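Local coordinates for protein homospermidine synthase (Legionella pneumophila subsp. pneumophila str. Philadelphia 1, PDB 2PH5) that binds NAD and probably acts as a homospermidine synthase, a transferase that makes the polyamine homospermidine, at residues 168-173 / 369-374; 203-208 / 359-364; 274-279 / 318-323. One frame throughout, in Å; residues are numbered along the deposited sequence.

Contact 1 of 3, residues 168-173 / 369-374; sequences KEALLN and GAYWYG
Y373 offers one face of its ring to E169, whose CG stands 3.8 Å from the ring centroid and 29° off the normal, a CH-pi contact. The methylene is shifted toward the hydroxyl end, with E169 CG 3.3 Å from Y373 CZ, and the carboxylate stands nearly perpendicular to the ring. Y373 starts out toward the helix, CG anti to the backbone N (chi1 -175°). Y371, two residues earlier on the same side of the strand, accepts a hydrogen bond at its hydroxyl: N173 ND2 donates to Y371 OH over 3.1 Å at an N-H...O angle of 154°. The same amide nitrogen lies 3.6 Å from Y373 CE2, so N173 is in touch with both tyrosines. Nearer the strand backbone, A170 CB meets Y371 at the ring edge, 3.6 Å from CE2, and is 3.9 Å from Y373 CB. E169, A170 and N173 come from little more than one turn of helix, and A170 also rests on L363 of the adjoining strand. With axes 8.5 Å apart, this is helix-on-sheet packing, helix 158-176 lying against a face of the mixed sheet of the saccharopine dehydrogenase-type C-terminal domain.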
# COMPACT_ATOMS: atom_id res chain seq x y z
N LYS A 168 20.94 23.87 5.49
CA LYS A 168 22.09 24.75 5.63
C LYS A 168 23.37 23.93 5.80
O LYS A 168 24.41 24.26 5.22
CB LYS A 168 21.94 25.67 6.84
CG LYS A 168 20.87 26.73 6.71
CD LYS A 168 20.78 27.52 7.99
CE LYS A 168 19.84 28.71 7.89
NZ LYS A 168 19.94 29.54 9.12
N GLU A 169 23.30 22.88 6.60
CA GLU A 169 24.48 22.04 6.83
C GLU A 169 24.94 21.43 5.51
O GLU A 169 26.13 21.46 5.19
CB GLU A 169 24.16 20.94 7.85
CG GLU A 169 25.37 20.08 8.24
CD GLU A 169 26.34 20.78 9.18
OE1 GLU A 169 26.59 21.99 9.00
OE2 GLU A 169 26.88 20.11 10.09
N ALA A 170 24.00 20.89 4.75
CA ALA A 170 24.31 20.27 3.47
C ALA A 170 24.87 21.29 2.49
O ALA A 170 25.83 21.02 1.76
CB ALA A 170 23.06 19.61 2.88
N LEU A 171 24.27 22.48 2.48
CA LEU A 171 24.72 23.54 1.60
C LEU A 171 26.20 23.83 1.83
O LEU A 171 26.96 24.01 0.89
CB LEU A 171 23.87 24.80 1.84
CG LEU A 171 23.11 25.38 0.63
CD1 LEU A 171 22.58 24.27 -0.23
CD2 LEU A 171 21.97 26.27 1.12
N LEU A 172 26.61 23.85 3.09
CA LEU A 172 28.02 24.11 3.39
C LEU A 172 28.90 22.91 3.05
O LEU A 172 29.98 23.08 2.48
CB LEU A 172 28.19 24.49 4.87
CG LEU A 172 27.47 25.73 5.39
CD1 LEU A 172 27.74 25.88 6.87
CD2 LEU A 172 27.92 26.98 4.63
N ASN A 173 28.45 21.70 3.38
CA ASN A 173 29.24 20.51 3.07
C ASN A 173 29.50 20.40 1.58
O ASN A 173 30.62 20.13 1.15
CB ASN A 173 28.56 19.23 3.57
CG ASN A 173 28.57 19.12 5.07
OD1 ASN A 173 29.23 19.90 5.76
ND2 ASN A 173 27.85 18.14 5.59
N GLY A 369 26.97 15.38 -7.55
CA GLY A 369 25.92 14.37 -7.53
C GLY A 369 24.87 14.70 -6.49
O GLY A 369 25.03 15.65 -5.71
N ALA A 370 23.78 13.95 -6.47
CA ALA A 370 22.74 14.22 -5.47
C ALA A 370 23.34 14.01 -4.09
O ALA A 370 24.14 13.10 -3.88
CB ALA A 370 21.55 13.29 -5.67
N TYR A 371 22.95 14.86 -3.15
CA TYR A 371 23.45 14.81 -1.78
C TYR A 371 22.30 14.71 -0.78
O TYR A 371 21.33 15.47 -0.85
CB TYR A 371 24.26 16.07 -1.50
CG TYR A 371 25.00 16.05 -0.19
CD1 TYR A 371 26.18 15.31 -0.04
CD2 TYR A 371 24.55 16.79 0.90
CE1 TYR A 371 26.89 15.31 1.15
CE2 TYR A 371 25.25 16.80 2.09
CZ TYR A 371 26.42 16.06 2.21
OH TYR A 371 27.12 16.08 3.39
N TRP A 372 22.43 13.79 0.16
CA TRP A 372 21.41 13.60 1.19
C TRP A 372 22.07 13.74 2.56
O TRP A 372 23.01 13.01 2.87
CB TRP A 372 20.78 12.22 1.09
CG TRP A 372 19.60 12.02 1.99
CD1 TRP A 372 18.27 12.12 1.65
CD2 TRP A 372 19.62 11.62 3.37
NE1 TRP A 372 17.48 11.81 2.72
CE2 TRP A 372 18.28 11.50 3.79
CE3 TRP A 372 20.64 11.36 4.29
CZ2 TRP A 372 17.93 11.13 5.09
CZ3 TRP A 372 20.30 10.99 5.59
CH2 TRP A 372 18.95 10.88 5.98
N TYR A 373 21.56 14.67 3.36
CA TYR A 373 22.08 14.88 4.69
C TYR A 373 20.91 14.77 5.66
O TYR A 373 19.88 15.41 5.45
CB TYR A 373 22.73 16.26 4.80
CG TYR A 373 23.38 16.50 6.13
CD1 TYR A 373 22.64 16.91 7.22
CD2 TYR A 373 24.75 16.28 6.30
CE1 TYR A 373 23.23 17.10 8.45
CE2 TYR A 373 25.36 16.47 7.54
CZ TYR A 373 24.59 16.88 8.61
OH TYR A 373 25.16 17.12 9.84
N GLY A 374 21.06 13.96 6.70
CA GLY A 374 19.99 13.79 7.66
C GLY A 374 20.27 12.82 8.80
O GLY A 374 21.42 12.48 9.08

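Contact 2 of 3, residues 203-208 / 359-364; sequences IHVAEQ and LGVLLM
H204 and L362 form a hydrogen-bonded antiparallel pair between two neighbouring inner strands of the mixed sheet, in the saccharopine dehydrogenase-like C-terminal domain. H204 N donates to L362 O (2.8 Å), and L362 N returns a bond to H204 O (2.7 Å), both with an N-H...O angle of 164°. I203 with L363 and V205 with V361 are the non-hydrogen-bonded pairs beside it. The pairing slackens toward G360, where A206 N to G360 O is a weak, bent bond.

Side chains alternate between the two faces. On the face of H204, A206 and L362, the selenomethionine M364 folds back across the strands: its chain bends twice, and chi3 of -92° puts CE over the imidazole of H204. That methyl lies 3.4 Å from the ring centroid and 12° off the normal, a CH-pi contact almost above the centre, with SE farther out over the same face, 4.4 Å from the centroid. The imidazole is also held through ND1, which is hydrogen-bonded to S278 OG of strand 275-278.

On the other face I203 and L363 lie side by side, I203 CG1 4.0 Å from L363 CG. Farther along, L359 CD1 comes 3.4 Å from E207 OE1, a carboxylate oxygen whose polar partner is Y319 OH on the next strand. Helix 158-176 packs against this face, with I167 on I203, F166 on V361 and A158 on L359. A158 and N159 bind NAD, and the L359 side chain is itself about 6 Å from the cofactor. The arrangement is that of an antiparallel strand pair inside a mixed sheet, packed on both faces and running at one end to the edge of the dinucleotide pocket.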
# COMPACT_ATOMS: atom_id res chain seq x y z
N ILE A 203 15.24 20.59 -3.98
CA ILE A 203 15.49 20.10 -2.64
C ILE A 203 14.30 19.27 -2.16
O ILE A 203 13.16 19.73 -2.21
CB ILE A 203 15.67 21.26 -1.62
CG1 ILE A 203 16.94 22.06 -1.91
CG2 ILE A 203 15.70 20.71 -0.21
CD1 ILE A 203 17.22 23.15 -0.86
N HIS A 204 14.56 18.06 -1.70
CA HIS A 204 13.50 17.20 -1.19
C HIS A 204 13.70 16.96 0.30
O HIS A 204 14.83 16.95 0.79
CB HIS A 204 13.50 15.81 -1.84
CG HIS A 204 12.94 15.77 -3.23
ND1 HIS A 204 13.00 14.64 -4.02
CD2 HIS A 204 12.33 16.72 -3.98
CE1 HIS A 204 12.45 14.89 -5.19
NE2 HIS A 204 12.03 16.14 -5.20
N VAL A 205 12.59 16.79 1.01
CA VAL A 205 12.64 16.43 2.41
C VAL A 205 12.32 14.96 2.18
O VAL A 205 11.17 14.60 1.94
CB VAL A 205 11.53 17.10 3.25
CG1 VAL A 205 11.57 16.57 4.68
CG2 VAL A 205 11.72 18.62 3.25
N ALA A 206 13.37 14.14 2.17
CA ALA A 206 13.21 12.71 1.91
C ALA A 206 13.29 11.92 3.21
O ALA A 206 14.32 11.91 3.88
CB ALA A 206 14.28 12.25 0.94
N GLU A 207 12.19 11.27 3.55
CA GLU A 207 12.11 10.48 4.77
C GLU A 207 11.53 9.12 4.46
O GLU A 207 10.65 8.97 3.61
CB GLU A 207 11.23 11.18 5.82
CG GLU A 207 11.05 10.40 7.11
CD GLU A 207 10.13 11.10 8.11
OE1 GLU A 207 9.79 12.28 7.88
OE2 GLU A 207 9.75 10.47 9.13
N GLN A 208 12.04 8.11 5.16
CA GLN A 208 11.56 6.76 4.97
C GLN A 208 11.51 6.05 6.31
O GLN A 208 12.54 5.75 6.91
CB GLN A 208 12.49 6.05 4.00
CG GLN A 208 11.78 5.09 3.08
CD GLN A 208 12.51 4.94 1.77
OE1 GLN A 208 12.26 3.99 1.02
NE2 GLN A 208 13.41 5.87 1.49
N LEU A 359 15.15 10.48 8.34
CA LEU A 359 14.66 11.81 8.02
C LEU A 359 15.83 12.66 7.54
O LEU A 359 16.87 12.70 8.19
CB LEU A 359 14.03 12.45 9.25
CG LEU A 359 13.68 13.94 9.09
CD1 LEU A 359 12.66 14.09 7.98
CD2 LEU A 359 13.12 14.50 10.42
N GLY A 360 15.66 13.33 6.41
CA GLY A 360 16.72 14.17 5.90
C GLY A 360 16.31 14.97 4.68
O GLY A 360 15.16 14.93 4.27
N VAL A 361 17.27 15.69 4.11
CA VAL A 361 17.03 16.51 2.93
C VAL A 361 17.93 16.13 1.77
O VAL A 361 19.12 15.88 1.93
CB VAL A 361 17.26 18.00 3.22
CG1 VAL A 361 16.11 18.54 4.07
CG2 VAL A 361 18.58 18.19 3.94
N LEU A 362 17.34 16.09 0.59
CA LEU A 362 18.07 15.73 -0.61
C LEU A 362 18.25 16.96 -1.48
O LEU A 362 17.27 17.58 -1.89
CB LEU A 362 17.28 14.66 -1.36
CG LEU A 362 17.88 14.01 -2.60
CD1 LEU A 362 19.21 13.36 -2.22
CD2 LEU A 362 16.90 12.97 -3.17
N LEU A 363 19.51 17.32 -1.74
CA LEU A 363 19.79 18.47 -2.60
C LEU A 363 20.27 17.94 -3.94
O LEU A 363 21.25 17.19 -3.98
CB LEU A 363 20.85 19.37 -1.99
CG LEU A 363 20.34 20.20 -0.81
CD1 LEU A 363 19.97 19.28 0.35
CD2 LEU A 363 21.41 21.17 -0.39
N MSE A 364 19.59 18.30 -5.02
CA MSE A 364 19.95 17.85 -6.37
C MSE A 364 20.35 19.00 -7.29
O MSE A 364 19.81 20.11 -7.18
CB MSE A 364 18.78 17.09 -6.99
CG MSE A 364 18.33 15.86 -6.21
SE MSE A 364 16.42 15.50 -6.40
CE MSE A 364 15.80 16.52 -4.86

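Contact 3 of 3, residues 274-279 / 318-323; sequences VMVRSW and HYAYNP
Van der Waals contacts carry the meeting of V276 with H318 and A320. V276 and H318 reach toward each other tip to tip, V276 CG1 lying 3.7 Å from H318 CE1, while the second methyl of the valine, CG2, is 3.8 Å from A320 CB. Two residues on, S278 touches the same alanine through its methylene, S278 CB to A320 CB at 3.5 Å. V276 and S278 project from the same side of strand 275-278 onto the strand of H318 and A320.

The two strand segments cross at 90°, axes 7.4 Å apart, where the two-stranded antiparallel sheet of 275-278 and 286-289 packs on a face of the large mixed sheet.

One polar interaction, within 318-323, helps to orient the histidine. In H318, chi1 of 69° sets CG between the backbone N and the carbonyl carbon; from the ring, H318 ND1 donates to the carbonyl O of Y319 at 3.2 Å, approaching from above the carbonyl plane. On the opposite side of strand 275-278, R277 starts out away from 318-323, and its NE forms a salt bridge with E338 of the second subunit.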
# COMPACT_ATOMS: atom_id res chain seq x y z
N VAL A 274 -0.38 11.55 -4.86
CA VAL A 274 0.72 11.94 -5.73
C VAL A 274 2.02 11.31 -5.24
O VAL A 274 2.39 11.45 -4.07
CB VAL A 274 0.93 13.48 -5.74
CG1 VAL A 274 1.91 13.87 -6.83
CG2 VAL A 274 -0.40 14.20 -5.92
N MSE A 275 2.72 10.60 -6.12
CA MSE A 275 3.98 9.96 -5.75
C MSE A 275 5.13 10.69 -6.45
O MSE A 275 4.99 11.18 -7.58
CB MSE A 275 3.98 8.50 -6.19
CG MSE A 275 2.81 7.66 -5.69
SE MSE A 275 2.70 7.60 -3.76
CE MSE A 275 4.24 6.48 -3.39
N VAL A 276 6.27 10.77 -5.78
CA VAL A 276 7.44 11.41 -6.36
C VAL A 276 8.64 10.50 -6.14
O VAL A 276 8.72 9.79 -5.13
CB VAL A 276 7.72 12.78 -5.71
CG1 VAL A 276 6.81 13.85 -6.31
CG2 VAL A 276 7.50 12.68 -4.22
N ARG A 277 9.57 10.53 -7.09
CA ARG A 277 10.78 9.73 -7.05
C ARG A 277 11.87 10.46 -6.25
O ARG A 277 12.28 11.55 -6.62
CB ARG A 277 11.30 9.49 -8.47
CG ARG A 277 10.37 8.66 -9.35
CD ARG A 277 10.93 8.47 -10.76
NE ARG A 277 10.12 7.53 -11.53
CZ ARG A 277 9.05 7.86 -12.25
NH1 ARG A 277 8.64 9.12 -12.31
NH2 ARG A 277 8.35 6.92 -12.87
N SER A 278 12.32 9.86 -5.16
CA SER A 278 13.35 10.48 -4.35
C SER A 278 14.41 9.45 -3.93
O SER A 278 14.44 8.33 -4.46
CB SER A 278 12.72 11.15 -3.12
OG SER A 278 13.65 11.96 -2.44
N TRP A 279 15.27 9.81 -2.98
CA TRP A 279 16.33 8.90 -2.58
C TRP A 279 16.68 8.99 -1.10
O TRP A 279 16.65 10.07 -0.51
CB TRP A 279 17.58 9.18 -3.40
CG TRP A 279 18.68 8.22 -3.18
CD1 TRP A 279 18.89 7.05 -3.84
CD2 TRP A 279 19.76 8.35 -2.23
NE1 TRP A 279 20.03 6.43 -3.37
CE2 TRP A 279 20.58 7.21 -2.38
CE3 TRP A 279 20.10 9.31 -1.27
CZ2 TRP A 279 21.73 7.01 -1.61
CZ3 TRP A 279 21.24 9.11 -0.51
CH2 TRP A 279 22.05 7.96 -0.69
N HIS A 318 9.68 20.37 -2.05
CA HIS A 318 8.51 19.62 -1.65
C HIS A 318 8.94 18.40 -0.85
O HIS A 318 10.12 18.08 -0.76
CB HIS A 318 7.66 19.23 -2.87
CG HIS A 318 8.28 18.20 -3.76
ND1 HIS A 318 8.46 16.89 -3.37
CD2 HIS A 318 8.71 18.28 -5.04
CE1 HIS A 318 8.97 16.20 -4.38
NE2 HIS A 318 9.13 17.02 -5.41
N TYR A 319 7.95 17.73 -0.26
CA TYR A 319 8.14 16.56 0.59
C TYR A 319 7.99 15.24 -0.20
O TYR A 319 7.12 15.13 -1.07
CB TYR A 319 7.11 16.66 1.73
CG TYR A 319 7.34 15.80 2.97
CD1 TYR A 319 6.33 15.64 3.94
CD2 TYR A 319 8.56 15.14 3.17
CE1 TYR A 319 6.54 14.84 5.08
CE2 TYR A 319 8.77 14.35 4.30
CZ TYR A 319 7.76 14.20 5.25
OH TYR A 319 7.99 13.43 6.36
N ALA A 320 8.85 14.27 0.09
CA ALA A 320 8.82 12.94 -0.54
C ALA A 320 8.81 11.97 0.65
O ALA A 320 9.86 11.49 1.09
CB ALA A 320 10.08 12.72 -1.39
N TYR A 321 7.62 11.70 1.17
CA TYR A 321 7.44 10.86 2.35
C TYR A 321 7.02 9.42 2.11
O TYR A 321 6.17 9.13 1.27
CB TYR A 321 6.39 11.50 3.26
CG TYR A 321 6.18 10.83 4.61
CD1 TYR A 321 4.90 10.72 5.16
CD2 TYR A 321 7.26 10.39 5.38
CE1 TYR A 321 4.71 10.19 6.43
CE2 TYR A 321 7.07 9.86 6.66
CZ TYR A 321 5.79 9.77 7.18
OH TYR A 321 5.59 9.26 8.44
N ASN A 322 7.62 8.52 2.87
CA ASN A 322 7.29 7.11 2.80
C ASN A 322 7.18 6.70 4.26
O ASN A 322 8.19 6.47 4.94
CB ASN A 322 8.40 6.32 2.11
CG ASN A 322 7.99 4.89 1.81
OD1 ASN A 322 8.82 4.07 1.44
ND2 ASN A 322 6.71 4.60 1.97
N PRO A 323 5.94 6.63 4.78
CA PRO A 323 5.65 6.26 6.17
C PRO A 323 5.96 4.80 6.48
O PRO A 323 6.38 4.04 5.61
CB PRO A 323 4.17 6.59 6.31
CG PRO A 323 3.65 6.20 4.97
CD PRO A 323 4.69 6.77 4.02

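From the N terminus, helix 158-176 supplies the first half of contact 1, strand 202-213 that of contact 2 and strand 275-278 that of contact 3. The loops then close in reverse order: 318-323 completes contact 3, 359-364 contact 2 and 369-374 contact 1, so the three nest concentrically and none cross. Strands 311-322, 202-213, 352-364 and 370-378 are successive neighbours in the mixed sheet, which all three contacts share. Backbone bonds join contact 1 to contact 2 (Y371 O with L363 N) and contact 2 to contact 3 (V205 O with A320 N). Contact 1 brings a helix to one face of this sheet, and contact 3 brings the two-stranded sheet to the other.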